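Local coordinates for Amuc_1102 (Akkermansia muciniphila, PDB 7DSZ), which adopts an immunoglobulin-like fold related to archaeal type IV pilus proteins and may take part in a pilus-like assembly, at the interface of chains A and B. Residues are numbered along the deposited sequence; one frame, centred on the assembly and turned at random. Chains: chain A/B, Amuc_1102.

Contact 1 and contact 2 are neighbouring patches of one face between two copies of Amuc_1102, their C-alpha centres about 10 Å apart. A:Asn102, just past strand 91-101, belongs to both: its amide oxygen turns towards contact 1 and its amide nitrogen towards contact 2. Chain B joins them too, since helix 117-124 supplies B:Arg122 to contact 1 and B:Ser118 and B:Ser119 to contact 2, and the loop after strand 169-171 runs through both. The two copies use different surfaces, an arrangement that could in principle add further subunits, although the deposited trimer need not be the biological assembly.

Contact 1: the interface of chains A and B. Residues chain A 12-13, 72, 102; chain B 84, 92, 122, 172, 174-175.
A polar, water-bridged interface built around a salt bridge joins two copies of Amuc_1102 here, pairing A:Asp72 and the N-terminal segment of chain A with helix 117-124 and loops of chain B; it may be a crystal contact rather than a biological one. B:Arg122 reaches A:Asp72 on an extended side chain, CG anti to the backbone N (chi1 -177°), a length that suits arginine to bridging from a helix. Its NH1 and NH2 both close end-on upon one carboxylate oxygen, OD1, NH1 at 2.9 Å on the anti lone pair and NH2 from above the carboxylate plane. The guanidinium is turned 60° from the carboxylate. A:Thr12 holds that carboxylate from its own chain: its hydroxyl OG1 bonds OD1 on the syn lone pair. With NH1 and NH2 it makes three donors converging on OD1, which would probably stabilise the negative charge. The backbone N of A:Thr12 bonds the other oxygen, OD2. The carboxylate also lies nearly parallel to the ring of B:Tyr174, and A:Asp72 CB sits over the ring centre, 3.6 Å from its centroid. The short chain probably suits the place, since CB rests on the ring while the carboxylate stays within reach of the arginine. The B:Tyr175 hydroxyl lies above one face of the B:Arg122 guanidinium, out toward its rim, and binds a water shared with A:Thr12 OG1 and B:Asn84 OD1. A second water links the A:Asn102 amide oxygen with the backbone N of B:Tyr175. A:Thr12 CG2 packs across B:Thr172, 3.7 Å from its CB. At the backbone of the same A:Thr12, the B:Asn84 amide ND2 donates in plane to the carbonyl O at 2.9 Å, nearly straight at 166°.

Contact 2: the interface of chains A and B. Residues chain A 101-102, 195, 197-198; chain B 116, 118-119, 176, 178.
The end of strand 91-101, the residue that follows it and the short strand 195-196 of chain A meet the start of helix 117-124 and the loop around B:Pro176 in chain B, a contact between two immunoglobulin-like domains. A:Asn102 points its amide nitrogen ND2 at two serine hydroxyls near the N-terminal end of the helix, B:Ser119 OG at 2.9 Å and B:Ser118 OG at 3.2 Å, both close to the amide plane. An asparagine suits the place because its flat amide offers two N-H groups at one tip, and an alanine here would probably leave both serine hydroxyls without that donor and the contact 1 water without the amide oxygen. Next to the amide, A:Glu195 extends its chain, CG anti to the backbone N (chi1 173°), carrying the carboxylate to B:Ser116. The B:Ser116 hydroxyl donates to OE1 at 2.6 Å, approaching from 43° above the carboxylate plane. B:Ser116 precedes the helix and its OG also accepts the backbone N-H of B:Ser119, the pattern of a serine N-cap; the nearby helix start would probably ease the glutamate's charge. The other oxygen, OE2, meets B:Pro176 tip to tip, 3.5 Å from CG, and B:Leu178 CD1 likewise meets it end to end, at 3.8 Å, so compact apolar groups flank one branch while the B:Ser116 hydroxyl serves the other. One water joins OE2 to B:Ser116, B:Ser119 OG and the carbonyl O of B:Pro176. A second lies between B:Ser118 OG and the chain A backbone, 2.9 Å from the backbone N of A:Glu195 and touching the carbonyls of A:Val101 and A:Asn102.

Contact 1: the interface of chains A and B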
loop_
_atom_site.group_PDB
_atom_site.type_symbol
_atom_site.label_atom_id
_atom_site.label_comp_id
_atom_site.label_asym_id
_atom_site.label_seq_id
_atom_site.Cartn_x
_atom_site.Cartn_y
_atom_site.Cartn_z
ATOM N N THR A 12 12.883 17.832 13.345
ATOM C CA THR A 12 12.132 19.071 13.491
ATOM C C THR A 12 12.066 19.526 14.943
ATOM O O THR A 12 11.448 20.555 15.233
ATOM C CB THR A 12 10.713 18.905 12.933
ATOM O OG1 THR A 12 9.965 18.027 13.779
ATOM C CG2 THR A 12 10.759 18.316 11.536
ATOM N N SER A 13 12.690 18.777 15.851
ATOM C CA SER A 13 12.634 19.009 17.283
ATOM C C SER A 13 13.792 19.891 17.737
ATOM O O SER A 13 14.665 20.276 16.954
ATOM C CB SER A 13 12.675 17.680 18.034
ATOM O OG SER A 13 11.687 16.781 17.565
ATOM N N ASP A 72 9.769 12.794 16.378
ATOM C CA ASP A 72 9.510 12.648 14.943
ATOM C C ASP A 72 9.245 11.202 14.561
ATOM O O ASP A 72 8.290 10.910 13.828
ATOM C CB ASP A 72 10.696 13.155 14.127
ATOM C CG ASP A 72 10.771 14.659 14.077
ATOM O OD1 ASP A 72 9.709 15.310 14.120
ATOM O OD2 ASP A 72 11.900 15.172 13.977
ATOM N N ASN A 102 5.529 10.315 14.648
ATOM C CA ASN A 102 4.743 10.950 15.703
ATOM C C ASN A 102 4.585 10.003 16.888
ATOM O O ASN A 102 3.482 9.595 17.246
ATOM C CB ASN A 102 3.362 11.390 15.202
ATOM C CG ASN A 102 3.435 12.367 14.055
ATOM O OD1 ASN A 102 4.361 13.185 13.960
ATOM N ND2 ASN A 102 2.451 12.287 13.159
ATOM N N ASN B 84 5.606 24.977 13.634
ATOM C CA ASN B 84 6.339 23.901 14.297
ATOM C C ASN B 84 6.008 23.893 15.784
ATOM O O ASN B 84 6.349 24.844 16.502
ATOM C CB ASN B 84 7.850 24.056 14.083
ATOM C CG ASN B 84 8.651 22.834 14.542
ATOM O OD1 ASN B 84 8.198 22.043 15.373
ATOM N ND2 ASN B 84 9.857 22.689 14.007
ATOM N N LEU B 92 6.735 24.760 9.425
ATOM C CA LEU B 92 7.014 23.502 8.744
ATOM C C LEU B 92 6.228 23.473 7.442
ATOM O O LEU B 92 5.021 23.725 7.443
ATOM C CB LEU B 92 6.626 22.298 9.606
ATOM C CG LEU B 92 7.431 22.137 10.896
ATOM C CD1 LEU B 92 6.872 21.013 11.731
ATOM C CD2 LEU B 92 8.878 21.889 10.544
ATOM N N ARG B 122 -0.201 16.406 17.426
ATOM C CA ARG B 122 1.134 16.930 17.677
ATOM C C ARG B 122 1.220 18.403 17.292
ATOM O O ARG B 122 1.781 19.216 18.037
ATOM C CB ARG B 122 2.171 16.108 16.920
ATOM C CG ARG B 122 3.594 16.536 17.182
ATOM C CD ARG B 122 4.596 15.652 16.466
ATOM N NE ARG B 122 5.956 16.048 16.809
ATOM C CZ ARG B 122 7.031 15.765 16.087
ATOM N NH1 ARG B 122 6.919 15.060 14.959
ATOM N NH2 ARG B 122 8.220 16.196 16.492
ATOM N N THR B 172 9.748 19.372 5.748
ATOM C CA THR B 172 10.013 18.139 6.465
ATOM C C THR B 172 9.178 17.012 5.874
ATOM O O THR B 172 8.044 17.232 5.437
ATOM C CB THR B 172 9.717 18.269 7.962
ATOM O OG1 THR B 172 10.012 17.023 8.604
ATOM C CG2 THR B 172 8.254 18.629 8.222
ATOM N N TYR B 174 8.550 14.516 7.927
ATOM C CA TYR B 174 7.727 14.179 9.072
ATOM C C TYR B 174 6.392 14.903 8.960
ATOM O O TYR B 174 6.171 15.696 8.044
ATOM C CB TYR B 174 8.472 14.497 10.368
ATOM C CG TYR B 174 9.703 13.614 10.482
ATOM C CD1 TYR B 174 9.579 12.223 10.449
ATOM C CD2 TYR B 174 10.972 14.154 10.583
ATOM C CE1 TYR B 174 10.683 11.404 10.537
ATOM C CE2 TYR B 174 12.090 13.338 10.670
ATOM C CZ TYR B 174 11.937 11.964 10.649
ATOM O OH TYR B 174 13.037 11.144 10.735
ATOM N N TYR B 175 5.477 14.582 9.867
ATOM C CA TYR B 175 4.076 14.961 9.725
ATOM C C TYR B 175 3.615 14.607 8.308
ATOM O O TYR B 175 3.213 15.490 7.544
ATOM C CB TYR B 175 3.862 16.444 9.994
ATOM C CG TYR B 175 4.368 16.953 11.327
ATOM C CD1 TYR B 175 5.701 17.311 11.493
ATOM C CD2 TYR B 175 3.505 17.092 12.405
ATOM C CE1 TYR B 175 6.168 17.786 12.696
ATOM C CE2 TYR B 175 3.963 17.573 13.620
ATOM C CZ TYR B 175 5.298 17.921 13.749
ATOM O OH TYR B 175 5.776 18.401 14.940
HETATM O O HOH W 1 6.540 12.844 12.237
HETATM O O HOH W 2 8.138 19.249 15.290
#

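Contact 2: the interface of chains A and B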
loop_
_atom_site.group_PDB
_atom_site.type_symbol
_atom_site.label_atom_id
_atom_site.label_comp_id
_atom_site.label_asym_id
_atom_site.label_seq_id
_atom_site.Cartn_x
_atom_site.Cartn_y
_atom_site.Cartn_z
ATOM N N VAL A 101 6.111 7.099 13.128
ATOM C CA VAL A 101 6.201 8.553 13.132
ATOM C C VAL A 101 5.219 9.118 14.145
ATOM O O VAL A 101 4.191 8.508 14.448
ATOM C CB VAL A 101 5.951 9.159 11.732
ATOM C CG1 VAL A 101 7.114 8.846 10.810
ATOM C CG2 VAL A 101 4.627 8.662 11.143
ATOM N N ASN A 102 5.529 10.315 14.648
ATOM C CA ASN A 102 4.743 10.950 15.703
ATOM C C ASN A 102 4.585 10.003 16.888
ATOM O O ASN A 102 3.482 9.595 17.246
ATOM C CB ASN A 102 3.362 11.390 15.202
ATOM C CG ASN A 102 3.435 12.367 14.055
ATOM O OD1 ASN A 102 4.361 13.185 13.960
ATOM N ND2 ASN A 102 2.451 12.287 13.159
ATOM N N GLU A 195 1.547 5.739 14.321
ATOM C CA GLU A 195 1.460 5.743 12.865
ATOM C C GLU A 195 2.733 5.166 12.243
ATOM O O GLU A 195 3.844 5.387 12.733
ATOM C CB GLU A 195 1.222 7.187 12.389
ATOM C CG GLU A 195 1.264 7.404 10.876
ATOM C CD GLU A 195 1.091 8.884 10.533
ATOM O OE1 GLU A 195 0.927 9.692 11.479
ATOM O OE2 GLU A 195 1.114 9.225 9.331
ATOM N N MET A 197 5.302 4.981 9.031
ATOM C CA MET A 197 5.712 5.761 7.871
ATOM C C MET A 197 5.654 4.896 6.615
ATOM O O MET A 197 6.211 3.797 6.585
ATOM C CB MET A 197 7.125 6.298 8.062
ATOM C CG MET A 197 7.668 6.922 6.811
ATOM S SD MET A 197 7.308 8.674 6.820
ATOM C CE MET A 197 8.745 9.248 7.737
ATOM N N ARG A 198 4.982 5.395 5.580
ATOM C CA ARG A 198 4.797 4.641 4.341
ATOM C C ARG A 198 6.118 4.548 3.577
ATOM O O ARG A 198 7.061 5.286 3.867
ATOM C CB ARG A 198 3.727 5.311 3.473
ATOM C CG ARG A 198 2.333 5.347 4.088
ATOM C CD ARG A 198 1.541 4.106 3.724
ATOM N NE ARG A 198 0.316 3.990 4.511
ATOM C CZ ARG A 198 -0.627 3.079 4.281
ATOM N NH1 ARG A 198 -0.483 2.215 3.286
ATOM N NH2 ARG A 198 -1.716 3.032 5.041
ATOM N N SER B 116 -2.713 12.549 9.544
ATOM C CA SER B 116 -3.189 11.577 10.510
ATOM C C SER B 116 -3.655 12.267 11.791
ATOM O O SER B 116 -3.301 13.419 12.052
ATOM C CB SER B 116 -2.068 10.604 10.860
ATOM O OG SER B 116 -1.086 11.329 11.588
ATOM N N SER B 118 -2.546 11.720 14.768
ATOM C CA SER B 118 -1.385 12.047 15.592
ATOM C C SER B 118 -0.618 13.243 15.036
ATOM O O SER B 118 -0.024 14.010 15.803
ATOM C CB SER B 118 -0.472 10.826 15.735
ATOM O OG SER B 118 0.145 10.459 14.509
ATOM N N SER B 119 -0.619 13.436 13.715
ATOM C CA SER B 119 -0.031 14.653 13.166
ATOM C C SER B 119 -0.799 15.879 13.643
ATOM O O SER B 119 -0.199 16.866 14.089
ATOM C CB SER B 119 -0.008 14.601 11.632
ATOM O OG SER B 119 1.072 13.811 11.154
ATOM N N PRO B 176 3.703 13.339 7.910
ATOM C CA PRO B 176 3.562 13.014 6.481
ATOM C C PRO B 176 2.146 13.270 5.966
ATOM O O PRO B 176 1.151 12.885 6.589
ATOM C CB PRO B 176 3.936 11.523 6.409
ATOM C CG PRO B 176 3.716 11.001 7.781
ATOM C CD PRO B 176 3.972 12.149 8.737
ATOM N N LEU B 178 -0.697 12.302 3.384
ATOM C CA LEU B 178 -1.069 10.974 2.937
ATOM C C LEU B 178 -2.106 11.092 1.834
ATOM O O LEU B 178 -3.018 11.920 1.927
ATOM C CB LEU B 178 -1.633 10.181 4.106
ATOM C CG LEU B 178 -0.652 10.023 5.280
ATOM C CD1 LEU B 178 -1.379 9.493 6.513
ATOM C CD2 LEU B 178 0.455 9.076 4.882
HETATM O O HOH W 3 0.304 12.236 9.009
HETATM O O HOH W 4 1.435 8.234 15.807
#